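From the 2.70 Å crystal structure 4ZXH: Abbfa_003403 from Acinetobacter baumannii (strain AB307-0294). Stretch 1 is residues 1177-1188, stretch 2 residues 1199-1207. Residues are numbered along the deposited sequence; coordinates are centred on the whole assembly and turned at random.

Stretch 1 (1177-1188) ADDAMLLSWFAR
Stretch 2 (1199-1207) TIPAQYLRE

The strongest link between the two stretches is a salt bridge between Asp-1178 and Arg-1206. Arg-1206 NE donates to Asp-1178 OD2 at 2.7 Å and Arg-1206 NH2 to Asp-1178 OD1 at 3.0 Å, so the carboxylate meets the edge of the guanidinium in a two-point pairing; a weak third bond joins Arg-1206 NH2 to Asp-1178 OD2 at 3.1 Å. Arg-1206 reaches it with chi1 m, chi2 and chi3 t and chi4 107°. Asp-1178 (chi1 p, chi2 -18°) is also the N-cap of the helix that begins at Asp-1179 and continues past Arg-1188, its OD1 accepting from Met-1181 N at 3.0 Å, so one carboxylate both caps its helix and holds the arginine.

The second polar tie lies further along stretch 1. Ser-1184, with chi1 t, donates from OG to Ile-1200 O at 2.7 Å, a carbonyl in the extended segment (Ile-1200 phi/psi -106/104, Pro-1201 -63/138) that leads into the helix that begins at Ala-1202. Pro-1201 occupies the N-cap position there.

The helices, with phi/psi near -60/-40, run at 127° between their N-to-C directions, and their axes approach to 8.3 Å. In register, Met-1181 CA lies 4.8 Å from Ala-1202 CA, and Ser-1184 CA 5.4 Å from Ile-1200 CA.

Small side chains line the close approach. Ala-1180 CB sits 3.7 Å from Ala-1202 O, 3.6 Å from Arg-1206 CG and 4.0 Å from Leu-1205 CB. Leu-1205 (chi1 m, chi2 t) points toward stretch 1, its CD1 3.5 Å from Ala-1180 O and 3.7 Å from Leu-1183 CB. Met-1181 (t, p, p) curls so that its CE touches Ala-1202 CB at 3.7 Å. Beyond the serine, Ala-1187 CB meets Ile-1200 CG1 at 3.9 Å, extending the apolar contact. Together the stretches bury 434 Å².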

# COMPACT_ATOMS: atom_id res chain seq x y z
N ALA A 1177 8.77 55.16 4.06
CA ALA A 1177 9.54 54.03 3.57
C ALA A 1177 9.53 53.98 2.06
O ALA A 1177 8.48 54.14 1.43
CB ALA A 1177 8.99 52.72 4.16
N ASP A 1178 10.70 53.75 1.48
CA ASP A 1178 10.80 53.40 0.07
C ASP A 1178 10.39 51.92 -0.08
O ASP A 1178 10.16 51.22 0.91
CB ASP A 1178 12.21 53.67 -0.47
CG ASP A 1178 13.27 52.72 0.10
OD1 ASP A 1178 13.03 52.07 1.14
OD2 ASP A 1178 14.37 52.63 -0.50
N ASP A 1179 10.30 51.45 -1.31
CA ASP A 1179 9.71 50.14 -1.57
C ASP A 1179 10.54 49.02 -0.98
O ASP A 1179 9.98 48.06 -0.47
CB ASP A 1179 9.52 49.95 -3.08
CG ASP A 1179 8.59 51.00 -3.69
OD1 ASP A 1179 7.76 51.59 -2.95
OD2 ASP A 1179 8.70 51.24 -4.92
N ALA A 1180 11.86 49.14 -1.02
CA ALA A 1180 12.73 48.14 -0.40
C ALA A 1180 12.48 48.04 1.10
O ALA A 1180 12.33 46.94 1.64
CB ALA A 1180 14.18 48.46 -0.66
N MET A 1181 12.44 49.18 1.78
CA MET A 1181 12.15 49.17 3.21
C MET A 1181 10.79 48.53 3.50
O MET A 1181 10.63 47.86 4.52
CB MET A 1181 12.19 50.59 3.78
CG MET A 1181 12.19 50.65 5.31
SD MET A 1181 13.43 49.60 6.14
CE MET A 1181 14.82 50.75 6.12
N LEU A 1182 9.82 48.71 2.60
CA LEU A 1182 8.48 48.20 2.87
C LEU A 1182 8.54 46.68 2.81
O LEU A 1182 7.95 45.99 3.66
CB LEU A 1182 7.46 48.77 1.88
CG LEU A 1182 7.03 50.22 2.20
CD1 LEU A 1182 6.07 50.82 1.17
CD2 LEU A 1182 6.42 50.27 3.59
N LEU A 1183 9.28 46.15 1.84
CA LEU A 1183 9.53 44.72 1.75
C LEU A 1183 10.29 44.21 2.96
O LEU A 1183 10.00 43.13 3.48
CB LEU A 1183 10.31 44.37 0.49
CG LEU A 1183 9.49 43.82 -0.66
CD1 LEU A 1183 10.46 43.34 -1.72
CD2 LEU A 1183 8.60 42.69 -0.16
N SER A 1184 11.29 44.97 3.40
CA SER A 1184 12.03 44.52 4.56
C SER A 1184 11.11 44.42 5.79
O SER A 1184 11.11 43.41 6.51
CB SER A 1184 13.20 45.43 4.86
OG SER A 1184 13.76 45.03 6.09
N TRP A 1185 10.29 45.45 6.00
CA TRP A 1185 9.27 45.40 7.04
C TRP A 1185 8.34 44.20 6.85
O TRP A 1185 8.10 43.45 7.79
CB TRP A 1185 8.44 46.67 7.07
CG TRP A 1185 9.20 47.84 7.56
CD1 TRP A 1185 10.48 47.84 8.04
CD2 TRP A 1185 8.75 49.19 7.62
NE1 TRP A 1185 10.86 49.12 8.39
CE2 TRP A 1185 9.81 49.96 8.14
CE3 TRP A 1185 7.56 49.82 7.27
CZ2 TRP A 1185 9.71 51.32 8.33
CZ3 TRP A 1185 7.46 51.18 7.45
CH2 TRP A 1185 8.53 51.92 7.98
N PHE A 1186 7.86 44.02 5.64
CA PHE A 1186 6.92 42.95 5.37
C PHE A 1186 7.52 41.58 5.68
O PHE A 1186 6.84 40.72 6.26
CB PHE A 1186 6.47 42.99 3.92
CG PHE A 1186 5.53 41.89 3.57
CD1 PHE A 1186 4.33 41.75 4.26
CD2 PHE A 1186 5.84 41.00 2.56
CE1 PHE A 1186 3.46 40.73 3.95
CE2 PHE A 1186 4.95 39.97 2.24
CZ PHE A 1186 3.76 39.84 2.95
N ALA A 1187 8.79 41.40 5.31
CA ALA A 1187 9.47 40.14 5.61
C ALA A 1187 9.51 39.89 7.13
O ALA A 1187 9.17 38.80 7.58
CB ALA A 1187 10.87 40.17 5.05
N ARG A 1188 9.88 40.91 7.89
CA ARG A 1188 9.92 40.83 9.34
C ARG A 1188 8.54 40.52 9.94
O ARG A 1188 8.41 39.59 10.74
CB ARG A 1188 10.46 42.14 9.94
CG ARG A 1188 10.38 42.21 11.46
CD ARG A 1188 10.47 43.63 11.96
NE ARG A 1188 9.34 44.42 11.48
CZ ARG A 1188 9.28 45.75 11.49
NH1 ARG A 1188 10.30 46.46 11.96
NH2 ARG A 1188 8.21 46.37 11.02
N THR A 1199 15.22 38.59 8.67
CA THR A 1199 15.91 39.86 8.48
C THR A 1199 16.45 40.00 7.06
O THR A 1199 17.53 39.51 6.74
CB THR A 1199 17.07 40.02 9.47
OG1 THR A 1199 16.57 39.97 10.81
CG2 THR A 1199 17.75 41.36 9.27
N ILE A 1200 15.67 40.64 6.20
CA ILE A 1200 16.15 41.00 4.88
C ILE A 1200 16.39 42.50 4.91
O ILE A 1200 15.45 43.30 4.88
CB ILE A 1200 15.14 40.65 3.77
CG1 ILE A 1200 14.52 39.27 3.97
CG2 ILE A 1200 15.80 40.73 2.42
CD1 ILE A 1200 15.46 38.16 3.80
N PRO A 1201 17.66 42.91 4.99
CA PRO A 1201 17.96 44.34 5.08
C PRO A 1201 17.51 45.12 3.85
O PRO A 1201 17.71 44.64 2.73
CB PRO A 1201 19.48 44.38 5.22
CG PRO A 1201 19.86 43.01 5.74
CD PRO A 1201 18.87 42.07 5.11
N ALA A 1202 16.92 46.29 4.05
CA ALA A 1202 16.52 47.16 2.94
C ALA A 1202 17.67 47.38 2.00
O ALA A 1202 17.47 47.41 0.79
CB ALA A 1202 16.02 48.50 3.45
N GLN A 1203 18.87 47.52 2.55
CA GLN A 1203 20.05 47.77 1.72
C GLN A 1203 20.35 46.62 0.76
O GLN A 1203 20.79 46.85 -0.36
CB GLN A 1203 21.28 48.04 2.58
CG GLN A 1203 22.45 48.54 1.74
CD GLN A 1203 23.79 48.36 2.43
OE1 GLN A 1203 23.86 47.96 3.60
NE2 GLN A 1203 24.87 48.65 1.71
N TYR A 1204 20.11 45.38 1.20
CA TYR A 1204 20.34 44.22 0.34
C TYR A 1204 19.36 44.23 -0.82
O TYR A 1204 19.73 44.01 -1.97
CB TYR A 1204 20.23 42.92 1.13
CG TYR A 1204 20.48 41.68 0.30
CD1 TYR A 1204 21.76 41.27 0.00
CD2 TYR A 1204 19.42 40.91 -0.18
CE1 TYR A 1204 22.00 40.15 -0.75
CE2 TYR A 1204 19.66 39.78 -0.94
CZ TYR A 1204 20.95 39.40 -1.22
OH TYR A 1204 21.20 38.28 -1.98
N LEU A 1205 18.09 44.50 -0.51
CA LEU A 1205 17.04 44.55 -1.51
C LEU A 1205 17.27 45.62 -2.58
O LEU A 1205 17.00 45.39 -3.77
CB LEU A 1205 15.68 44.77 -0.83
CG LEU A 1205 15.25 43.62 0.09
CD1 LEU A 1205 13.97 43.93 0.86
CD2 LEU A 1205 15.09 42.33 -0.70
N ARG A 1206 17.78 46.79 -2.18
CA ARG A 1206 17.99 47.90 -3.12
C ARG A 1206 18.96 47.56 -4.25
O ARG A 1206 18.93 48.19 -5.30
CB ARG A 1206 18.50 49.14 -2.38
CG ARG A 1206 17.46 49.74 -1.46
CD ARG A 1206 17.88 51.08 -0.86
NE ARG A 1206 16.83 51.57 0.04
CZ ARG A 1206 16.93 51.57 1.36
NH1 ARG A 1206 18.04 51.13 1.95
NH2 ARG A 1206 15.92 52.01 2.10
N GLU A 1207 19.81 46.55 -4.03
CA GLU A 1207 20.77 46.10 -5.03
C GLU A 1207 20.10 45.27 -6.13
O GLU A 1207 20.71 44.98 -7.16
CB GLU A 1207 21.90 45.27 -4.39
CG GLU A 1207 22.57 45.86 -3.15
CD GLU A 1207 23.22 47.22 -3.38
OE1 GLU A 1207 23.78 47.46 -4.48
OE2 GLU A 1207 23.19 48.05 -2.44